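PDB 5FF5: PaaA, which probably uses adenylylation of the ThiF/E1 type to drive the condensation chemistry that builds the bicyclic core of the peptide-derived antibiotic pantocin A. Local coordinates for residues A[46-50]-A[78-82]; A[97-102]-A[130-134]; A[267-271]-A[331-336]. All coordinates share one frame; numbering follows the deposited sequence.

Contact 1: A[46-50]-A[78-82]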
loop_
_atom_site.group_PDB
_atom_site.type_symbol
_atom_site.label_atom_id
_atom_site.label_comp_id
_atom_site.label_asym_id
_atom_site.label_seq_id
_atom_site.Cartn_x
_atom_site.Cartn_y
_atom_site.Cartn_z
ATOM N N ALA A 46 20.544 18.440 -28.432
ATOM C CA ALA A 46 21.777 17.951 -27.820
ATOM C C ALA A 46 21.484 16.836 -26.836
ATOM O O ALA A 46 21.801 15.680 -27.101
ATOM C CB ALA A 46 22.521 19.083 -27.125
ATOM N N LEU A 47 20.874 17.187 -25.702
ATOM C CA LEU A 47 20.538 16.199 -24.668
ATOM C C LEU A 47 19.769 15.024 -25.271
ATOM O O LEU A 47 20.071 13.874 -24.977
ATOM C CB LEU A 47 19.715 16.835 -23.527
ATOM C CG LEU A 47 20.282 18.030 -22.743
ATOM C CD1 LEU A 47 19.212 18.666 -21.860
ATOM C CD2 LEU A 47 21.509 17.636 -21.918
ATOM N N ALA A 48 18.799 15.319 -26.135
ATOM C CA ALA A 48 17.965 14.288 -26.759
ATOM C C ALA A 48 18.760 13.191 -27.458
ATOM O O ALA A 48 18.185 12.218 -27.934
ATOM C CB ALA A 48 16.997 14.922 -27.758
ATOM N N LYS A 49 20.078 13.343 -27.521
ATOM C CA LYS A 49 20.914 12.420 -28.285
ATOM C C LYS A 49 22.124 12.005 -27.477
ATOM O O LYS A 49 23.134 11.607 -28.038
ATOM C CB LYS A 49 21.357 13.061 -29.617
HETATM N N MSE A 50 22.019 12.090 -26.157
HETATM C CA MSE A 50 23.189 11.941 -25.294
HETATM C C MSE A 50 23.273 10.576 -24.602
HETATM O O MSE A 50 24.083 10.393 -23.688
HETATM C CB MSE A 50 23.197 13.064 -24.252
HETATM C CG MSE A 50 24.552 13.344 -23.613
HETATM SE SE MSE A 50 24.563 15.022 -22.586
HETATM C CE MSE A 50 23.635 16.127 -23.899
ATOM N N LEU A 78 28.604 21.692 -21.637
ATOM C CA LEU A 78 27.285 21.157 -21.344
ATOM C C LEU A 78 27.470 19.788 -20.750
ATOM O O LEU A 78 26.925 19.484 -19.691
ATOM C CB LEU A 78 26.425 21.097 -22.609
ATOM C CG LEU A 78 24.972 20.673 -22.427
ATOM C CD1 LEU A 78 24.854 19.171 -22.499
ATOM C CD2 LEU A 78 24.426 21.194 -21.111
ATOM N N VAL A 79 28.302 18.989 -21.411
ATOM C CA VAL A 79 28.650 17.660 -20.919
ATOM C C VAL A 79 29.493 17.794 -19.658
ATOM O O VAL A 79 29.353 17.012 -18.719
ATOM C CB VAL A 79 29.411 16.831 -21.970
ATOM C CG1 VAL A 79 30.208 15.732 -21.283
ATOM C CG2 VAL A 79 28.440 16.257 -23.007
ATOM N N ALA A 80 30.372 18.791 -19.652
ATOM C CA ALA A 80 31.166 19.114 -18.471
ATOM C C ALA A 80 30.247 19.294 -17.263
ATOM O O ALA A 80 30.407 18.623 -16.220
ATOM C CB ALA A 80 31.998 20.389 -18.714
ATOM N N GLY A 81 29.271 20.190 -17.444
ATOM C CA GLY A 81 28.352 20.588 -16.395
ATOM C C GLY A 81 27.588 19.409 -15.833
ATOM O O GLY A 81 27.615 19.156 -14.616
ATOM N N LEU A 82 26.923 18.676 -16.726
ATOM C CA LEU A 82 26.168 17.484 -16.349
ATOM C C LEU A 82 26.987 16.499 -15.512
ATOM O O LEU A 82 26.431 15.686 -14.776
ATOM C CB LEU A 82 25.666 16.777 -17.603
ATOM C CG LEU A 82 24.500 17.424 -18.342
ATOM C CD1 LEU A 82 24.477 17.044 -19.834
ATOM C CD2 LEU A 82 23.210 17.008 -17.648
#
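Met-50 and Leu-82 reach across the contact tip to tip, the selenium of this selenomethionine (SE) standing 3.4 Å from Leu-82 CD1. The Met-50 chain runs out extended as far as SE, with CG anti to the backbone N (chi1 -159°), and then bends at chi3 (-45°). This bend swings CE onto Leu-78, where it lies 3.6 Å from CD1, so that one residue spans two successive turns of helix 72-84. Leu-47 comes in beside it with a single branch: its CD2 lies 3.7 Å from Leu-78 CD1 and equally far from Leu-82 CD1. The Leu-47 side chain crosses that of Leu-78 at about a right angle and that of Leu-82 at a slant. A type I turn from Leu-47 to Met-50 brings these two side chains onto the same face, its Met-50 N bonded to Leu-47 O. Three short antiparallel strands and the surrounding helices make up this N-terminal region, consistent with the winged-helix-like domains that bind the precursor peptide in related enzymes. Ile-24 and Ile-26 of strand 24-26 back Leu-47, and Ile-26 also touches Leu-82, so the two helices share an apolar layer with the sheet. At the exposed margin Val-79 offers CG2 to Met-50 SE at 4.1 Å, a slanting approach.

Contact 2: A[97-102]-A[130-134]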
loop_
_atom_site.group_PDB
_atom_site.type_symbol
_atom_site.label_atom_id
_atom_site.label_comp_id
_atom_site.label_asym_id
_atom_site.label_seq_id
_atom_site.Cartn_x
_atom_site.Cartn_y
_atom_site.Cartn_z
ATOM N N VAL A 97 27.169 -7.860 -6.007
ATOM C CA VAL A 97 26.264 -8.406 -5.005
ATOM C C VAL A 97 24.979 -8.893 -5.637
ATOM O O VAL A 97 24.535 -10.003 -5.389
ATOM C CB VAL A 97 25.927 -7.342 -3.931
ATOM C CG1 VAL A 97 24.851 -7.821 -3.012
ATOM C CG2 VAL A 97 27.168 -6.925 -3.171
ATOM N N LEU A 98 24.400 -8.063 -6.488
ATOM C CA LEU A 98 23.114 -8.357 -7.094
ATOM C C LEU A 98 23.254 -9.198 -8.368
ATOM O O LEU A 98 24.232 -9.071 -9.110
ATOM C CB LEU A 98 22.405 -7.039 -7.392
ATOM C CG LEU A 98 22.166 -6.196 -6.135
ATOM C CD1 LEU A 98 21.801 -4.766 -6.468
ATOM C CD2 LEU A 98 21.069 -6.847 -5.305
ATOM N N SER A 99 22.266 -10.043 -8.641
ATOM C CA SER A 99 22.319 -10.893 -9.827
ATOM C C SER A 99 21.743 -10.176 -11.033
ATOM O O SER A 99 21.240 -9.063 -10.919
ATOM C CB SER A 99 21.541 -12.177 -9.596
ATOM O OG SER A 99 20.180 -11.873 -9.373
ATOM N N GLY A 100 21.768 -10.842 -12.179
ATOM C CA GLY A 100 21.126 -10.317 -13.362
ATOM C C GLY A 100 19.626 -10.216 -13.116
ATOM O O GLY A 100 18.988 -9.214 -13.485
ATOM N N GLU A 101 19.046 -11.237 -12.490
ATOM C CA GLU A 101 17.613 -11.202 -12.250
ATOM C C GLU A 101 17.203 -10.093 -11.283
ATOM O O GLU A 101 16.165 -9.467 -11.463
ATOM C CB GLU A 101 17.072 -12.532 -11.744
ATOM C CG GLU A 101 15.619 -12.350 -11.401
ATOM C CD GLU A 101 15.135 -13.213 -10.286
ATOM O OE1 GLU A 101 15.811 -14.219 -9.976
ATOM O OE2 GLU A 101 14.121 -12.828 -9.659
ATOM N N GLU A 102 17.956 -9.888 -10.215
ATOM C CA GLU A 102 17.507 -8.929 -9.206
ATOM C C GLU A 102 17.424 -7.504 -9.783
ATOM O O GLU A 102 16.396 -6.820 -9.632
ATOM C CB GLU A 102 18.426 -8.990 -7.989
ATOM C CG GLU A 102 18.195 -10.250 -7.190
ATOM C CD GLU A 102 19.278 -10.524 -6.170
ATOM O OE1 GLU A 102 18.924 -10.946 -5.041
ATOM O OE2 GLU A 102 20.477 -10.387 -6.532
ATOM N N LEU A 130 20.072 -3.276 0.832
ATOM C CA LEU A 130 18.869 -4.002 1.181
ATOM C C LEU A 130 19.158 -5.492 1.187
ATOM O O LEU A 130 18.672 -6.204 2.049
ATOM C CB LEU A 130 17.717 -3.687 0.215
ATOM C CG LEU A 130 17.033 -2.319 0.265
ATOM C CD1 LEU A 130 15.936 -2.235 -0.784
ATOM C CD2 LEU A 130 16.497 -2.009 1.676
ATOM N N LYS A 131 19.922 -5.982 0.218
ATOM C CA LYS A 131 20.154 -7.410 0.165
ATOM C C LYS A 131 20.998 -7.844 1.351
ATOM O O LYS A 131 20.919 -8.987 1.825
ATOM C CB LYS A 131 20.818 -7.842 -1.145
ATOM C CG LYS A 131 20.983 -9.365 -1.184
ATOM C CD LYS A 131 21.343 -9.971 -2.521
ATOM C CE LYS A 131 20.962 -11.449 -2.487
ATOM N NZ LYS A 131 20.984 -12.158 -3.795
ATOM N N GLN A 132 21.790 -6.920 1.861
ATOM C CA GLN A 132 22.656 -7.259 2.962
ATOM C C GLN A 132 21.926 -7.195 4.306
ATOM O O GLN A 132 22.470 -7.620 5.327
ATOM C CB GLN A 132 23.876 -6.357 2.926
ATOM C CG GLN A 132 24.829 -6.842 1.873
ATOM C CD GLN A 132 25.599 -5.731 1.210
ATOM O OE1 GLN A 132 25.350 -4.547 1.447
ATOM N NE2 GLN A 132 26.543 -6.105 0.363
ATOM N N SER A 133 20.692 -6.697 4.294
ATOM C CA SER A 133 19.919 -6.539 5.513
ATOM C C SER A 133 19.202 -7.793 5.956
ATOM O O SER A 133 18.886 -8.649 5.140
ATOM C CB SER A 133 18.903 -5.430 5.346
ATOM O OG SER A 133 19.556 -4.184 5.338
ATOM N N LYS A 134 18.943 -7.870 7.264
ATOM C CA LYS A 134 18.175 -8.954 7.882
ATOM C C LYS A 134 17.144 -8.376 8.826
ATOM O O LYS A 134 17.487 -7.752 9.827
ATOM C CB LYS A 134 19.075 -9.917 8.660
ATOM C CG LYS A 134 20.108 -10.646 7.827
ATOM C CD LYS A 134 20.640 -11.855 8.584
ATOM C CE LYS A 134 19.512 -12.549 9.329
ATOM N NZ LYS A 134 19.975 -13.782 10.018
#
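Lys-131 extends its whole chain across the gap to Glu-102, and NZ donates to OE1 at 2.7 Å in a salt bridge. The ammonium arrives on the syn side, 15° out of the carboxylate plane, with the two side chains at about a right angle. This is the tight end of the contact, and Glu-102 is buried there. The carboxylate is gripped from its own segment too: Glu-102 OE2 takes Ser-99 N on its anti lone pair at 2.8 Å, while Ser-99 OG donates to the same oxygen from well above the carboxylate plane. Ser-99 OG in turn caps Glu-102 N at 3.1 Å, completing a capping box that starts helix 100-105. Elsewhere the packing is looser. Buried Leu-98 only grazes Lys-131 CD through CD2, at 4.2 Å. Nearer solvent, the Lys-131 methylenes pass Val-97 running the opposite way, with CD 4.1 Å from Val-97 CG1, and exposed Gln-132 lays its NE2 3.7 Å from Val-97 CG2 without a hydrogen bond between them. The contact joins the start of helix 100-105 to the end of helix 123-131, just ahead of strand 134-138. With ammonium, amide and hydroxyl donors shared between its two oxygens, the buried Glu-102 is probably held ionised.

Contact 3: A[267-271]-A[331-336]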
loop_
_atom_site.group_PDB
_atom_site.type_symbol
_atom_site.label_atom_id
_atom_site.label_comp_id
_atom_site.label_asym_id
_atom_site.label_seq_id
_atom_site.Cartn_x
_atom_site.Cartn_y
_atom_site.Cartn_z
ATOM N N GLU A 267 -7.966 4.296 13.512
ATOM C CA GLU A 267 -6.787 5.166 13.398
ATOM C C GLU A 267 -5.513 4.332 13.482
ATOM O O GLU A 267 -5.448 3.356 14.220
ATOM C CB GLU A 267 -6.721 6.226 14.502
ATOM C CG GLU A 267 -6.320 5.621 15.831
ATOM C CD GLU A 267 -5.745 6.626 16.800
ATOM O OE1 GLU A 267 -5.745 7.831 16.469
ATOM O OE2 GLU A 267 -5.256 6.196 17.874
ATOM N N ILE A 268 -4.495 4.732 12.735
ATOM C CA ILE A 268 -3.275 3.963 12.647
ATOM C C ILE A 268 -2.153 4.800 13.195
ATOM O O ILE A 268 -2.212 6.031 13.113
ATOM C CB ILE A 268 -2.932 3.596 11.197
ATOM C CG1 ILE A 268 -2.770 4.882 10.390
ATOM C CG2 ILE A 268 -4.014 2.745 10.564
ATOM C CD1 ILE A 268 -2.268 4.648 8.991
ATOM N N SER A 269 -1.118 4.147 13.713
ATOM C CA SER A 269 0.068 4.870 14.138
ATOM C C SER A 269 1.275 4.069 13.644
ATOM O O SER A 269 1.204 2.851 13.535
ATOM C CB SER A 269 0.088 5.073 15.655
ATOM O OG SER A 269 0.473 3.893 16.338
ATOM N N VAL A 270 2.344 4.752 13.251
ATOM C CA VAL A 270 3.551 4.053 12.838
ATOM C C VAL A 270 4.845 4.700 13.336
ATOM O O VAL A 270 5.068 5.900 13.157
ATOM C CB VAL A 270 3.612 3.871 11.314
ATOM C CG1 VAL A 270 4.963 3.309 10.899
ATOM C CG2 VAL A 270 2.510 2.945 10.862
ATOM N N GLY A 271 5.665 3.909 14.021
ATOM C CA GLY A 271 6.866 4.428 14.635
ATOM C C GLY A 271 6.599 4.687 16.091
ATOM O O GLY A 271 5.492 4.435 16.581
ATOM N N ILE A 331 -1.904 0.164 4.574
ATOM C CA ILE A 331 -1.422 1.503 4.826
ATOM C C ILE A 331 -0.282 1.440 5.831
ATOM O O ILE A 331 0.776 2.027 5.611
ATOM C CB ILE A 331 -2.518 2.416 5.357
ATOM C CG1 ILE A 331 -3.612 2.593 4.325
ATOM C CG2 ILE A 331 -1.945 3.769 5.682
ATOM C CD1 ILE A 331 -4.601 3.625 4.717
HETATM N N MSE A 332 -0.501 0.695 6.916
HETATM C CA MSE A 332 0.454 0.597 8.010
HETATM C C MSE A 332 1.766 -0.077 7.589
HETATM O O MSE A 332 2.848 0.361 7.990
HETATM C CB MSE A 332 -0.184 -0.155 9.166
HETATM C CG MSE A 332 0.240 0.291 10.557
HETATM SE SE MSE A 332 -1.275 0.034 11.768
HETATM C CE MSE A 332 -1.768 -1.784 11.268
ATOM N N ALA A 333 1.682 -1.122 6.768
ATOM C CA ALA A 333 2.891 -1.809 6.313
ATOM C C ALA A 333 3.666 -1.001 5.265
ATOM O O ALA A 333 4.897 -1.098 5.181
ATOM C CB ALA A 333 2.545 -3.161 5.764
ATOM N N GLY A 334 2.940 -0.224 4.463
ATOM C CA GLY A 334 3.537 0.608 3.436
ATOM C C GLY A 334 4.271 1.806 4.001
ATOM O O GLY A 334 5.312 2.195 3.490
ATOM N N ILE A 335 3.696 2.435 5.018
ATOM C CA ILE A 335 4.391 3.478 5.750
ATOM C C ILE A 335 5.645 2.904 6.416
ATOM O O ILE A 335 6.723 3.487 6.346
ATOM C CB ILE A 335 3.494 4.098 6.810
ATOM C CG1 ILE A 335 2.188 4.558 6.183
ATOM C CG2 ILE A 335 4.198 5.235 7.511
ATOM C CD1 ILE A 335 1.276 5.258 7.145
ATOM N N VAL A 336 5.495 1.736 7.036
ATOM C CA VAL A 336 6.595 1.067 7.705
ATOM C C VAL A 336 7.683 0.673 6.732
ATOM O O VAL A 336 8.862 0.902 6.972
ATOM C CB VAL A 336 6.127 -0.206 8.416
ATOM C CG1 VAL A 336 7.311 -1.081 8.755
ATOM C CG2 VAL A 336 5.361 0.141 9.657
#
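Ile-268 and Val-270, on one face of strand 267-274, pack against helix 326-345 in the helix-on-sheet arrangement of the Rossmann-like ThiF/E1 fold. Strand and helix segments run nearly parallel, their axes 8.7 Å apart at an angle of 20°. The side chain of Ile-268 places CG1 between the backbone N and the carbonyl carbon (chi1 59°), and an extended continuation beyond CG1 carries CD1 to the helix: it lies 3.4 Å from Ile-331 CG2, with the two chains at about a right angle, and 4.0 Å from Ile-335 CD1. Val-270 splits its branches. CG1 touches CG2 of both Val-336 (3.4 Å) and Ile-335, whereas CG2 meets Met-332 CG at 3.5 Å. Selenomethionine Met-332 is bent twice, at chi2 and again at chi3 (48°), and slides past Ile-268 in the opposite direction with SE 4.0 Å from Ile-268 CB; Leu-261 of strand 258-263 touches it too. The side chains that meet are all apolar and buried, and no hydrogen bond joins strand and helix. Beyond it, Ile-331 and Ile-335 also meet Ile-335 and Ile-331 of the second subunit, so the helix that lies on the sheet contributes to the dimer interface as well. Ser-269, alternating with the two apolar residues, turns its CB away from the helix, and its OG is hydrogen-bonded to Gly-262 O of the neighbouring antiparallel strand.

From the N terminus the three contacts follow in series, none enclosing or crossing another. Contact 1 closes a loop of 27 intervening residues within the N-terminal region, tying helix 43-47 and the turn after it to helix 72-84. Past that helix the chain reaches contact 2, about 23 Å away between nearest atoms, which closes a largely helical loop and leads into strand 134-138 of the large mixed sheet. Contact 3 bridges 59 residues, part of them not modelled, joining strand 267-274 of the same sheet to helix 326-345. That helix also touches Leu-130 and Ser-133, linking contacts 2 and 3, while contact 1 lies 42 Å from contact 3 between centres.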